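Long-range contacts in acyl-homoserine-lactone synthase (Pseudomonas aeruginosa, PDB 1RO5), which makes the quorum-sensing signal N-(3-oxododecanoyl)homoserine lactone from S-adenosyl-L-methionine and a fatty acyl chain delivered by acyl carrier protein: residues K34-S39 with L166-E171; G48-S53 with C68-D73; I59-Q64 with K112-F117; T142-G147 with V174-E179; A155-S160 with Q185-G190. All blocks are in the same frame, centred on the assembly; numbering follows the deposited sequence.

Interaction 1: residues K34-S39 with L166-E171; sequences KGWDVS and LKIGIE. With SO4 (sulfate ion), chain B.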
# COMPACT_ATOMS: atom_id res chain seq x y z
N LYS A 34 -11.38 8.83 11.64
CA LYS A 34 -11.65 7.91 12.73
C LYS A 34 -11.81 6.51 12.20
O LYS A 34 -12.14 6.29 11.02
CB LYS A 34 -12.88 8.34 13.58
CG LYS A 34 -12.86 9.82 14.11
CD LYS A 34 -12.39 9.90 15.58
CE LYS A 34 -13.66 9.78 16.57
NZ LYS A 34 -13.30 9.50 18.03
N GLY A 35 -11.48 5.58 13.07
CA GLY A 35 -11.66 4.16 12.82
C GLY A 35 -10.42 3.51 12.17
O GLY A 35 -10.29 2.24 12.20
N TRP A 36 -9.48 4.35 11.65
CA TRP A 36 -8.32 3.76 10.97
C TRP A 36 -7.09 3.68 11.88
O TRP A 36 -5.91 3.46 11.37
CB TRP A 36 -8.08 4.48 9.67
CG TRP A 36 -9.14 4.14 8.67
CD1 TRP A 36 -10.46 4.68 8.60
CD2 TRP A 36 -9.03 3.23 7.57
NE1 TRP A 36 -11.13 4.12 7.54
CE2 TRP A 36 -10.29 3.26 6.87
CE3 TRP A 36 -8.03 2.40 7.09
CZ2 TRP A 36 -10.54 2.46 5.77
CZ3 TRP A 36 -8.30 1.62 5.97
CH2 TRP A 36 -9.53 1.67 5.32
N ASP A 37 -7.37 3.78 13.22
CA ASP A 37 -6.32 3.71 14.23
C ASP A 37 -5.15 4.69 13.92
O ASP A 37 -3.97 4.30 13.91
CB ASP A 37 -5.75 2.30 14.22
CG ASP A 37 -5.57 1.79 15.59
OD1 ASP A 37 -5.29 2.62 16.46
OD2 ASP A 37 -5.71 0.63 15.92
N VAL A 38 -5.50 5.94 13.65
CA VAL A 38 -4.62 6.96 13.28
C VAL A 38 -4.11 7.68 14.49
O VAL A 38 -4.85 8.00 15.42
CB VAL A 38 -5.38 7.98 12.35
CG1 VAL A 38 -4.65 9.37 12.21
CG2 VAL A 38 -5.73 7.35 11.03
N SER A 39 -2.82 8.03 14.46
CA SER A 39 -2.22 8.89 15.50
C SER A 39 -1.33 9.85 14.73
O SER A 39 -0.50 9.43 13.89
CB SER A 39 -1.33 8.04 16.49
OG SER A 39 -2.08 7.42 17.60
N LEU A 166 -17.18 -3.40 5.56
CA LEU A 166 -17.73 -2.93 6.83
C LEU A 166 -17.50 -1.42 6.90
O LEU A 166 -16.59 -0.91 6.27
CB LEU A 166 -17.10 -3.65 8.07
CG LEU A 166 -17.35 -5.15 8.31
CD1 LEU A 166 -16.49 -5.69 9.53
CD2 LEU A 166 -18.96 -5.48 8.57
N LYS A 167 -18.36 -0.73 7.61
CA LYS A 167 -18.19 0.68 7.77
C LYS A 167 -17.03 0.92 8.74
O LYS A 167 -17.09 0.58 9.94
CB LYS A 167 -19.49 1.35 8.25
CG LYS A 167 -19.47 2.90 8.56
CD LYS A 167 -20.43 3.24 9.74
CE LYS A 167 -20.30 4.74 10.27
NZ LYS A 167 -19.22 5.11 11.39
N ILE A 168 -15.94 1.49 8.22
CA ILE A 168 -14.89 1.91 9.13
C ILE A 168 -14.77 3.40 9.04
O ILE A 168 -14.41 3.94 7.97
CB ILE A 168 -13.53 1.22 8.80
CG1 ILE A 168 -13.67 -0.30 8.69
CG2 ILE A 168 -12.56 1.47 9.92
CD1 ILE A 168 -14.01 -0.90 9.88
N GLY A 169 -15.05 4.09 10.15
CA GLY A 169 -15.13 5.56 10.16
C GLY A 169 -16.23 6.01 9.19
O GLY A 169 -17.40 5.57 9.28
N ILE A 170 -15.87 6.78 8.16
CA ILE A 170 -16.88 7.23 7.18
C ILE A 170 -16.73 6.41 5.90
O ILE A 170 -17.35 6.74 4.87
CB ILE A 170 -16.66 8.74 6.88
CG1 ILE A 170 -15.28 8.96 6.19
CG2 ILE A 170 -16.80 9.63 8.20
CD1 ILE A 170 -15.21 10.27 5.59
N GLU A 171 -15.86 5.38 5.94
CA GLU A 171 -15.61 4.57 4.71
C GLU A 171 -16.34 3.20 4.79
O GLU A 171 -16.67 2.72 5.89
CB GLU A 171 -14.11 4.33 4.46
CG GLU A 171 -13.18 5.56 4.50
CD GLU A 171 -13.43 6.57 3.41
OE1 GLU A 171 -12.89 7.67 3.51
OE2 GLU A 171 -14.18 6.30 2.43
S SO4 B . -9.43 5.57 15.69
O1 SO4 B . -8.81 5.40 17.00
O2 SO4 B . -9.55 4.20 15.13
O3 SO4 B . -8.67 6.46 14.72
O4 SO4 B . -10.70 6.35 15.95
O HOH W 1 -12.93 7.46 8.35

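Interaction 2: residues G48-S53 with C68-D73; sequences GYDALS and CWRILD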
# COMPACT_ATOMS: atom_id res chain seq x y z
N GLY A 48 2.79 2.36 15.73
CA GLY A 48 3.71 1.37 16.26
C GLY A 48 4.17 0.40 15.15
O GLY A 48 5.27 -0.17 15.25
N TYR A 49 3.37 0.21 14.08
CA TYR A 49 3.81 -0.60 12.94
C TYR A 49 5.05 -0.01 12.30
O TYR A 49 5.79 -0.72 11.70
CB TYR A 49 2.68 -0.73 11.90
CG TYR A 49 1.43 -1.48 12.45
CD1 TYR A 49 0.26 -0.81 12.76
CD2 TYR A 49 1.45 -2.85 12.55
CE1 TYR A 49 -0.84 -1.48 13.27
CE2 TYR A 49 0.32 -3.58 13.01
CZ TYR A 49 -0.79 -2.90 13.39
OH TYR A 49 -1.90 -3.64 13.79
N ASP A 50 5.25 1.30 12.36
CA ASP A 50 6.40 1.92 11.77
C ASP A 50 7.68 1.51 12.55
O ASP A 50 8.79 1.69 12.10
CB ASP A 50 6.20 3.50 11.70
CG ASP A 50 5.11 3.85 10.76
OD1 ASP A 50 5.18 3.51 9.53
OD2 ASP A 50 4.12 4.48 11.10
N ALA A 51 7.52 0.96 13.71
CA ALA A 51 8.65 0.60 14.53
C ALA A 51 8.84 -0.91 14.36
O ALA A 51 9.73 -1.53 15.03
CB ALA A 51 8.35 0.97 16.03
N LEU A 52 8.11 -1.52 13.41
CA LEU A 52 8.24 -2.99 13.25
C LEU A 52 8.91 -3.35 11.97
O LEU A 52 8.56 -4.33 11.30
CB LEU A 52 6.88 -3.64 13.29
CG LEU A 52 6.22 -3.58 14.68
CD1 LEU A 52 4.90 -4.13 14.37
CD2 LEU A 52 6.94 -4.41 15.60
N SER A 53 9.89 -2.57 11.57
CA SER A 53 10.63 -2.96 10.31
C SER A 53 9.74 -3.01 9.03
O SER A 53 9.76 -4.03 8.31
CB SER A 53 11.38 -4.34 10.53
OG SER A 53 12.37 -4.09 11.61
N CYS A 68 2.72 7.39 -1.27
CA CYS A 68 3.50 6.51 -0.43
C CYS A 68 2.64 5.36 0.00
O CYS A 68 1.48 5.52 0.02
CB CYS A 68 4.02 7.27 0.78
SG CYS A 68 2.78 7.92 1.85
N TRP A 69 3.24 4.20 0.30
CA TRP A 69 2.56 3.01 0.63
C TRP A 69 3.49 2.37 1.63
O TRP A 69 4.71 2.50 1.53
CB TRP A 69 2.58 2.16 -0.61
CG TRP A 69 1.28 2.04 -1.20
CD1 TRP A 69 0.44 0.98 -1.07
CD2 TRP A 69 0.59 3.01 -2.02
NE1 TRP A 69 -0.74 1.23 -1.74
CE2 TRP A 69 -0.67 2.47 -2.33
CE3 TRP A 69 0.91 4.29 -2.51
CZ2 TRP A 69 -1.61 3.14 -3.12
CZ3 TRP A 69 -0.02 4.97 -3.30
CH2 TRP A 69 -1.27 4.40 -3.58
N ARG A 70 2.94 1.61 2.57
CA ARG A 70 3.74 0.89 3.56
C ARG A 70 3.51 -0.62 3.31
O ARG A 70 2.38 -1.05 2.99
CB ARG A 70 3.25 1.31 4.96
CG ARG A 70 3.93 0.49 6.06
CD ARG A 70 3.63 1.03 7.44
NE ARG A 70 2.23 0.87 7.96
CZ ARG A 70 1.80 1.49 9.10
NH1 ARG A 70 2.65 2.29 9.78
NH2 ARG A 70 0.54 1.30 9.55
N ILE A 71 4.53 -1.41 3.53
CA ILE A 71 4.50 -2.81 3.38
C ILE A 71 5.02 -3.48 4.63
O ILE A 71 6.07 -3.08 5.15
CB ILE A 71 5.47 -3.26 2.25
CG1 ILE A 71 4.96 -2.74 0.91
CG2 ILE A 71 5.46 -4.79 2.14
CD1 ILE A 71 5.62 -1.47 0.53
N LEU A 72 4.31 -4.53 5.09
CA LEU A 72 4.64 -5.23 6.36
C LEU A 72 4.62 -6.70 6.06
O LEU A 72 3.64 -7.15 5.30
CB LEU A 72 3.57 -4.95 7.47
CG LEU A 72 3.65 -3.54 8.02
CD1 LEU A 72 2.48 -3.40 8.93
CD2 LEU A 72 4.96 -3.39 8.81
N ASP A 73 5.61 -7.45 6.59
CA ASP A 73 5.59 -8.91 6.56
C ASP A 73 4.46 -9.43 7.31
O ASP A 73 4.13 -8.92 8.41
CB ASP A 73 6.89 -9.53 7.20
CG ASP A 73 8.20 -8.99 6.56
OD1 ASP A 73 8.31 -8.69 5.33
OD2 ASP A 73 9.18 -8.79 7.26
O HOH W 2 7.47 -5.90 8.60

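Interaction 3: residues I59-Q64 with K112-F117; sequences IQEDGQ and KGSLGF. Residue 63 of segment 59-64 comes from a tag, linker or insertion.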
# COMPACT_ATOMS: atom_id res chain seq x y z
N ILE A 59 6.71 7.65 -4.17
CA ILE A 59 6.77 8.17 -5.53
C ILE A 59 7.12 9.59 -5.41
O ILE A 59 6.54 10.30 -4.62
CB ILE A 59 5.46 8.05 -6.16
CG1 ILE A 59 5.24 6.60 -6.35
CG2 ILE A 59 5.49 8.54 -7.53
CD1 ILE A 59 3.80 6.26 -6.78
N GLN A 60 8.11 10.03 -6.15
CA GLN A 60 8.48 11.46 -6.10
C GLN A 60 8.46 12.19 -7.45
O GLN A 60 8.53 11.59 -8.50
CB GLN A 60 9.83 11.65 -5.47
CG GLN A 60 9.92 11.12 -4.10
CD GLN A 60 11.37 11.09 -3.75
OE1 GLN A 60 12.00 10.04 -3.91
NE2 GLN A 60 11.93 12.24 -3.29
N GLU A 61 8.40 13.51 -7.37
CA GLU A 61 8.22 14.37 -8.54
C GLU A 61 8.51 15.76 -8.05
O GLU A 61 8.01 16.18 -6.99
CB GLU A 61 6.84 14.27 -9.06
CG GLU A 61 6.73 14.90 -10.41
CD GLU A 61 5.64 14.25 -11.27
OE1 GLU A 61 5.73 14.41 -12.53
OE2 GLU A 61 4.70 13.61 -10.70
N ASP A 62 9.38 16.44 -8.80
CA ASP A 62 9.92 17.77 -8.46
C ASP A 62 10.41 17.86 -6.98
O ASP A 62 10.16 18.87 -6.29
CB ASP A 62 8.92 18.90 -8.85
CG ASP A 62 8.26 18.67 -10.29
OD1 ASP A 62 8.94 18.22 -11.29
OD2 ASP A 62 7.03 18.90 -10.50
N GLY A 63 11.05 16.78 -6.52
CA GLY A 63 11.83 16.82 -5.28
C GLY A 63 10.99 16.53 -4.05
O GLY A 63 11.26 16.91 -2.91
N GLN A 64 9.36 16.16 -4.43
CA GLN A 64 8.44 16.02 -3.31
C GLN A 64 7.88 14.65 -3.38
O GLN A 64 7.55 14.17 -4.51
CB GLN A 64 7.27 17.02 -3.41
CG GLN A 64 7.81 18.37 -3.62
CD GLN A 64 6.72 19.41 -3.50
OE1 GLN A 64 6.11 19.86 -4.50
NE2 GLN A 64 6.47 19.81 -2.26
N LYS A 112 -0.29 19.88 -7.96
CA LYS A 112 1.07 19.56 -8.37
C LYS A 112 1.26 18.04 -8.69
O LYS A 112 2.32 17.66 -9.19
CB LYS A 112 2.06 20.15 -7.32
CG LYS A 112 1.89 21.69 -7.03
CD LYS A 112 2.45 22.12 -5.64
CE LYS A 112 3.11 23.56 -5.70
NZ LYS A 112 3.91 23.94 -4.44
N GLY A 113 0.24 17.21 -8.43
CA GLY A 113 0.23 15.81 -8.86
C GLY A 113 0.28 15.68 -10.39
O GLY A 113 -0.78 15.61 -11.05
N SER A 114 1.49 15.66 -10.98
CA SER A 114 1.66 15.77 -12.45
C SER A 114 1.47 14.48 -13.22
O SER A 114 1.90 14.40 -14.36
CB SER A 114 3.07 16.30 -12.88
OG SER A 114 3.72 17.17 -11.95
N LEU A 115 0.89 13.45 -12.63
CA LEU A 115 0.68 12.24 -13.43
C LEU A 115 -0.80 11.87 -13.61
O LEU A 115 -1.21 11.27 -14.62
CB LEU A 115 1.46 11.03 -12.89
CG LEU A 115 0.93 9.61 -13.30
CD1 LEU A 115 1.24 9.21 -14.81
CD2 LEU A 115 1.32 8.46 -12.33
N GLY A 116 -1.58 12.19 -12.60
CA GLY A 116 -2.94 11.67 -12.55
C GLY A 116 -2.98 11.00 -11.21
O GLY A 116 -2.23 11.40 -10.26
N PHE A 117 -3.83 9.97 -11.13
CA PHE A 117 -4.16 9.33 -9.86
C PHE A 117 -4.67 7.88 -10.02
O PHE A 117 -4.25 6.96 -9.25
CB PHE A 117 -5.18 10.19 -9.09
CG PHE A 117 -5.76 9.50 -7.87
CD1 PHE A 117 -5.37 9.90 -6.59
CD2 PHE A 117 -6.71 8.49 -8.01
CE1 PHE A 117 -5.90 9.29 -5.48
CE2 PHE A 117 -7.24 7.86 -6.92
CZ PHE A 117 -6.84 8.26 -5.64

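Interaction 4: residues T142-G147 with V174-E179; sequences TVTTVG and VALRIE. With SO4 (sulfate ion), chain E.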
# COMPACT_ATOMS: atom_id res chain seq x y z
N THR A 142 -4.39 -6.37 1.96
CA THR A 142 -4.50 -5.00 2.42
C THR A 142 -5.92 -4.74 2.93
O THR A 142 -6.87 -5.37 2.50
CB THR A 142 -4.08 -4.04 1.29
OG1 THR A 142 -4.19 -2.69 1.73
CG2 THR A 142 -5.09 -4.17 0.11
N VAL A 143 -6.07 -3.77 3.81
CA VAL A 143 -7.38 -3.24 4.17
C VAL A 143 -7.46 -1.90 3.47
O VAL A 143 -6.63 -1.01 3.75
CB VAL A 143 -7.54 -3.06 5.67
CG1 VAL A 143 -8.81 -2.21 6.09
CG2 VAL A 143 -7.67 -4.37 6.31
N THR A 144 -8.40 -1.77 2.55
CA THR A 144 -8.55 -0.53 1.82
C THR A 144 -10.09 -0.26 1.66
O THR A 144 -10.92 -0.86 2.44
CB THR A 144 -7.71 -0.55 0.51
OG1 THR A 144 -7.80 0.74 -0.09
CG2 THR A 144 -8.28 -1.51 -0.52
N THR A 145 -10.51 0.69 0.80
CA THR A 145 -11.94 0.91 0.65
C THR A 145 -12.47 0.19 -0.58
O THR A 145 -11.71 -0.22 -1.56
CB THR A 145 -12.22 2.37 0.40
OG1 THR A 145 -11.59 2.72 -0.85
CG2 THR A 145 -11.61 3.33 1.51
N VAL A 146 -13.80 0.16 -0.61
CA VAL A 146 -14.50 -0.47 -1.74
C VAL A 146 -14.18 0.18 -3.05
O VAL A 146 -14.10 -0.50 -4.09
CB VAL A 146 -16.01 -0.56 -1.54
CG1 VAL A 146 -16.63 -1.16 -2.84
CG2 VAL A 146 -16.30 -1.44 -0.37
N GLY A 147 -13.95 1.50 -2.99
CA GLY A 147 -13.48 2.33 -4.12
C GLY A 147 -12.20 1.76 -4.70
O GLY A 147 -12.07 1.53 -5.92
N VAL A 174 -12.80 -2.88 3.18
CA VAL A 174 -12.80 -4.29 2.96
C VAL A 174 -11.35 -4.77 3.02
O VAL A 174 -10.45 -3.98 2.74
CB VAL A 174 -13.42 -4.52 1.51
CG1 VAL A 174 -12.67 -3.61 0.38
CG2 VAL A 174 -13.52 -5.99 1.12
N ALA A 175 -11.11 -6.05 3.35
CA ALA A 175 -9.81 -6.73 3.28
C ALA A 175 -9.70 -7.45 1.96
O ALA A 175 -10.56 -8.30 1.64
CB ALA A 175 -9.66 -7.81 4.40
N LEU A 176 -8.63 -7.16 1.22
CA LEU A 176 -8.44 -7.78 -0.04
C LEU A 176 -7.24 -8.72 -0.07
O LEU A 176 -6.24 -8.47 0.57
CB LEU A 176 -8.18 -6.64 -1.02
CG LEU A 176 -9.31 -5.64 -1.20
CD1 LEU A 176 -8.77 -4.70 -2.23
CD2 LEU A 176 -10.63 -6.24 -1.72
N ARG A 177 -7.31 -9.78 -0.87
CA ARG A 177 -6.09 -10.49 -1.31
C ARG A 177 -5.73 -10.28 -2.77
O ARG A 177 -6.61 -10.39 -3.58
CB ARG A 177 -5.97 -11.95 -0.79
CG ARG A 177 -6.95 -12.86 -1.13
CD ARG A 177 -7.23 -14.01 -0.08
NE ARG A 177 -8.67 -14.41 -0.26
CZ ARG A 177 -9.44 -14.99 0.66
NH1 ARG A 177 -8.90 -15.29 1.86
NH2 ARG A 177 -10.77 -15.29 0.37
N ILE A 178 -4.52 -9.82 -3.10
CA ILE A 178 -4.21 -9.44 -4.45
C ILE A 178 -3.19 -10.50 -4.82
O ILE A 178 -2.05 -10.41 -4.33
CB ILE A 178 -3.45 -8.14 -4.56
CG1 ILE A 178 -4.29 -6.90 -4.32
CG2 ILE A 178 -3.12 -7.85 -6.02
CD1 ILE A 178 -4.45 -6.50 -3.00
N GLU A 179 -3.55 -11.49 -5.67
CA GLU A 179 -2.59 -12.54 -6.11
C GLU A 179 -1.65 -11.98 -7.11
O GLU A 179 -2.07 -11.31 -8.07
CB GLU A 179 -3.36 -13.70 -6.66
CG GLU A 179 -4.32 -14.24 -5.60
CD GLU A 179 -3.58 -14.97 -4.52
OE1 GLU A 179 -2.34 -15.31 -4.71
OE2 GLU A 179 -4.22 -15.18 -3.48
S SO4 E . -12.66 5.96 -2.70
O1 SO4 E . -12.05 5.48 -1.48
O2 SO4 E . -12.08 5.28 -3.86
O3 SO4 E . -12.56 7.43 -2.81
O4 SO4 E . -14.08 5.60 -2.74

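Interaction 5: residues A155-S160 with Q185-G190; sequences AGLDVS and QIALYG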
# COMPACT_ATOMS: atom_id res chain seq x y z
N ALA A 155 -8.85 -2.65 -13.29
CA ALA A 155 -7.59 -2.59 -13.99
C ALA A 155 -7.13 -4.03 -14.41
O ALA A 155 -6.05 -4.18 -15.01
CB ALA A 155 -6.54 -1.95 -13.13
N GLY A 156 -7.94 -5.05 -14.10
CA GLY A 156 -7.61 -6.41 -14.42
C GLY A 156 -6.99 -7.32 -13.35
O GLY A 156 -6.87 -8.55 -13.61
N LEU A 157 -6.65 -6.80 -12.16
CA LEU A 157 -5.87 -7.57 -11.20
C LEU A 157 -6.69 -8.70 -10.71
O LEU A 157 -7.92 -8.71 -10.81
CB LEU A 157 -5.42 -6.72 -10.01
CG LEU A 157 -4.24 -5.85 -10.28
CD1 LEU A 157 -4.27 -5.21 -11.60
CD2 LEU A 157 -4.13 -4.77 -9.25
N ASP A 158 -6.03 -9.68 -10.13
CA ASP A 158 -6.79 -10.76 -9.63
C ASP A 158 -6.92 -10.46 -8.13
O ASP A 158 -5.95 -10.57 -7.39
CB ASP A 158 -6.03 -12.03 -9.98
CG ASP A 158 -6.63 -13.24 -9.35
OD1 ASP A 158 -7.62 -13.08 -8.68
OD2 ASP A 158 -6.18 -14.40 -9.42
N VAL A 159 -8.13 -10.12 -7.67
CA VAL A 159 -8.37 -9.50 -6.38
C VAL A 159 -9.59 -10.11 -5.82
O VAL A 159 -10.64 -10.23 -6.52
CB VAL A 159 -8.68 -8.04 -6.60
CG1 VAL A 159 -8.72 -7.32 -5.29
CG2 VAL A 159 -7.52 -7.47 -7.23
N SER A 160 -9.50 -10.54 -4.57
CA SER A 160 -10.66 -11.20 -4.01
C SER A 160 -10.69 -10.64 -2.60
O SER A 160 -9.72 -10.04 -2.19
CB SER A 160 -10.50 -12.70 -4.08
OG SER A 160 -9.85 -13.24 -2.92
N GLN A 185 -0.07 -9.99 -13.42
CA GLN A 185 1.12 -9.58 -14.10
C GLN A 185 0.77 -9.05 -15.49
O GLN A 185 1.33 -8.03 -15.96
CB GLN A 185 2.03 -10.77 -14.20
CG GLN A 185 2.72 -11.14 -12.86
CD GLN A 185 3.69 -12.28 -13.03
OE1 GLN A 185 4.51 -12.24 -13.94
NE2 GLN A 185 3.55 -13.33 -12.22
N ILE A 186 -0.15 -9.75 -16.18
CA ILE A 186 -0.49 -9.38 -17.56
C ILE A 186 -1.24 -8.01 -17.53
O ILE A 186 -0.92 -7.10 -18.30
CB ILE A 186 -1.31 -10.45 -18.29
CG1 ILE A 186 -0.51 -11.78 -18.46
CG2 ILE A 186 -1.63 -9.89 -19.67
CD1 ILE A 186 -1.42 -13.10 -18.62
N ALA A 187 -2.19 -7.87 -16.61
CA ALA A 187 -2.87 -6.59 -16.34
C ALA A 187 -1.93 -5.50 -16.12
O ALA A 187 -2.09 -4.46 -16.66
CB ALA A 187 -3.82 -6.74 -15.08
N LEU A 188 -0.93 -5.71 -15.27
CA LEU A 188 0.08 -4.67 -15.03
C LEU A 188 1.11 -4.34 -16.09
O LEU A 188 1.54 -3.18 -16.22
CB LEU A 188 0.89 -4.97 -13.72
CG LEU A 188 0.10 -4.94 -12.40
CD1 LEU A 188 0.95 -5.31 -11.33
CD2 LEU A 188 -0.64 -3.56 -12.17
N TYR A 189 1.61 -5.37 -16.79
CA TYR A 189 2.78 -5.20 -17.66
C TYR A 189 2.54 -5.49 -19.14
O TYR A 189 3.39 -5.17 -19.96
CB TYR A 189 3.90 -6.07 -17.19
CG TYR A 189 4.17 -5.93 -15.76
CD1 TYR A 189 3.84 -6.94 -14.87
CD2 TYR A 189 4.79 -4.79 -15.27
CE1 TYR A 189 4.11 -6.81 -13.53
CE2 TYR A 189 5.06 -4.66 -13.94
CZ TYR A 189 4.74 -5.65 -13.05
OH TYR A 189 5.05 -5.43 -11.69
N GLY A 190 1.41 -6.13 -19.46
CA GLY A 190 1.10 -6.46 -20.82
C GLY A 190 1.52 -7.91 -20.99
O GLY A 190 1.05 -8.56 -21.93

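Interaction 1: residues K34-S39 with L166-E171
Trp36 lays its indole against Ile168 and Glu171 at the tip of a beta hairpin, where a type II' turn from Ile168 to Glu171 joins strand 166-168 to strand 171-179. Apolar packing comes first. Ile168 CG2 sits over one face of the indole, shifted toward its rim, 4.1 Å from the centroid of the five-membered ring and 20° off the normal, which makes a CH-pi contact. This methyl stands anti to the backbone N of Ile168, and it also touches the other backbone, 3.3 Å from Gly35 O. Glu171 adds its aliphatic part, with CG 3.9 Å from Trp36 NE1.

The polar link between the same residues is modest. Trp36 NE1 gives a weak, bent hydrogen bond to Ile168 O (3.3 Å, 144°), an oxygen that already accepts Glu171 N across the turn. A water accepts from Ile170 N and donates to Lys34 O, bridging the two loops.

Backbone meets backbone at two glycines. Gly35 and Gly169 both have positive phi, and their CA atoms come within 4.6 Å. Gly169 CA makes a CA-H...O contact with Lys34 O at 3.2 Å. Around the site, Phe84 meets the Trp36 ring edge-to-face and Arg33 makes a cation-pi contact with it, so the indole ties the loop after helix 16-30 to the hairpin.

On either side of the tryptophan in sequence, backbone N-H groups bind a sulfate, probably from the crystallisation liquor. Asp37 N binds its O2 and Val38 N weakly its O3, while Gly35 N points almost straight at O4 (3.1 Å, 167°).

Interaction 2: residues G48-S53 with C68-D73
Tyr49 and Asp50, on a short 3-10 turn, meet Arg70 and Leu72 of strand 64-73, and the guanidinium of Arg70 is the hub. Tyr49 CB lies over one face of that group, 3.7 Å from Arg70 CZ, with the phenol ring turned 57° against the guanidinium plane. Asp50 comes to the edge instead. Its OD1 is 2.8 Å from Arg70 NH1 in a salt bridge whose hydrogen bond is bent and weak, and OD2 is 2.9 Å from the same nitrogen. With the two planar groups 50° apart, the carboxylate does not pair flat with two nitrogens but straddles one. A bend at chi3 (69°) turns NE out of the otherwise extended chain of Arg70.

Leu72 crosses Tyr49 at about a right angle and sets CD1 3.8 Å from Tyr49 CD2. Farther along, a water accepts from Asp73 N (3.1 Å) and lies against Ser53 O.

The charges form a wider network. Asp47 also salt-bridges Arg70 NH1, Arg26 pairs with Asp50 OD2, and Tyr56 OH bonds to Asp50 OD1. This largely buried cluster of two arginines and two aspartates joins the 3-10 segment to the central sheet.

Strand 64-73 runs between strands 55-61 and 99-107, the latter supplying Ser103 OG to Arg70 NE. Helix 79-82 packs on Tyr49 through Met79 and Asn82, and Thr83 just beyond it bonds the phenol OH.

Interaction 3: residues I59-Q64 with K112-F117
Glu61 opens the type I' beta turn, Glu61 to Gln64, that joins strands 55-61 and 64-73, and from there it reaches across to Ser114 in the loop leading to helix 118-133. Gly63 in this turn comes from an insertion into the natural sequence. CG of Glu61 is anti to its backbone N (chi1 -168°), and the chain stays extended beyond it, so that OE1 touches the CB methylene of Ser114 at 3.3 Å. The same OE1 is 3.5 Å from Ser114 OG. Asp62 OD2 is more distant, 4.0 Å from Ser114 OG.

Ser114 OG is engaged in its own loop, donating to Lys112 O at 3.1 Å from above the carbonyl plane. Gly113, between them, is the centre of an inverse gamma turn. At the margin, Gln64 OE1 lies 4.5 Å from Lys112 CD. Met4 and Phe66 pack on Glu61, and a zinc ion bound by Gly1, Ser2 and His3 lies about 6 Å from the side chain of Asp62.

The closest touch is thus a carboxylate oxygen on a serine methylene, at the protein surface. The acidic charges of Glu61 and Asp62 may be partly offset by the zinc ion and by Lys112.

Interaction 4: residues T142-G147 with V174-E179
The CG2 methyl of Thr142 overlaps two side chains of strand 171-179, 4.1 Å from Leu176 CB and 3.9 Å from Ile178 CD1. Thr142 and Leu176 lie side by side, pointing the same way. With OG1 anti to the backbone N (chi1 180°), the hydroxyl of Thr142 bonds to Leu102 O of the next strand while the methyl is given to the apolar surface. Thr144 also turns its methyl to this face, CG2 3.7 Å from Leu176 CD1. Val174 is on this face too and leans CG1 toward Thr145 and Val146, while Val143 and Ala175 occupy the other face.

Two antiparallel hydrogen-bonded pairs hold the backbones. In one, Thr142 N reaches Leu176 O at 3.1 Å and Leu176 N returns to Thr142 O at 2.8 Å. In the other, Thr144 N and Val174 O are 3.0 Å apart, Val174 N and Thr144 O 2.9 Å. Val143 and Ala175 form the non-hydrogen-bonded pair between them. The N-to-C directions of the two short strand segments differ by 123°, well away from exactly antiparallel.

Thr145 then N-caps helix 146-154, its OG1 accepting from Val148 N and donating to O1 of a sulfate at 2.9 Å. Strand 139-145 runs parallel to strand 99-107 on its other edge. A strand so placed, passing straight into a helix, is consistent with the acetyltransferase-like alpha-beta-alpha sandwich, the phosphopantetheine fold.

Interaction 5: residues A155-S160 with Q185-G190
Ala187 of helix 182-189 packs its methyl on the Schellman motif that ends helix 146-154, a close contact of side chain on backbone between a late helix and the turn leading into strand 158-161. Ala187 CB comes down on the backbone itself, 3.4 Å from the carbonyl oxygen Ala155 O and 3.7 Å from Gly156 C. Gly156 has the positive phi of that motif (98°) and no side chain, and its CA lies only 5.1 Å from that of Ala187.

Leu157, next in the chain, adds the side-chain part. Its CD1 touches two neighbours on the helix, Ala187 CB at 3.8 Å and Leu188 CD2 at 4.0 Å. CG of Leu157 is anti to its carbonyl carbon (chi1 -79°), and the side chain crosses that of Leu188 at about a right angle, methyl against methyl. On the helix itself, Leu188 CB lies over the centre of one face of the Tyr189 ring.

The surroundings extend the same join. Thr184 OG1 bonds Asp158 N and its side chain touches Leu157, while Leu188 also meets Ala129 of helix 118-133. Helix 182-189 thus touches both that helix and the turn before strand 158-161.

No hydrogen bond crosses between the two segments. Cohesion across them probably comes mainly from dispersion and close fit: a single methyl against backbone, carbonyl oxygen included, and two leucine branches beside it.

How the interactions relate
From the N terminus, interaction 1 opens first: the loop after helix 16-30 closes on the 166-171 hairpin far along the chain. Nested within it are interactions 2 and 3, which cross each other, since 59-64 lies between 48-53 and 68-73; interaction 2 brings the 3-10 segment onto strand 64-73, interaction 3 the loop before helix 118-133 onto the end of strand 55-61. Interaction 4 follows both in series but crosses interaction 1, and Trp36 packs on Val143 where the two touch. Interaction 5 crosses both 1 and 4: strand 158-161 pairs with 171-179, and helix 182-189 closes the last loop. All five reach the same mixed sheet; interactions 2 and 5 lie on opposite sides of the chain's centre.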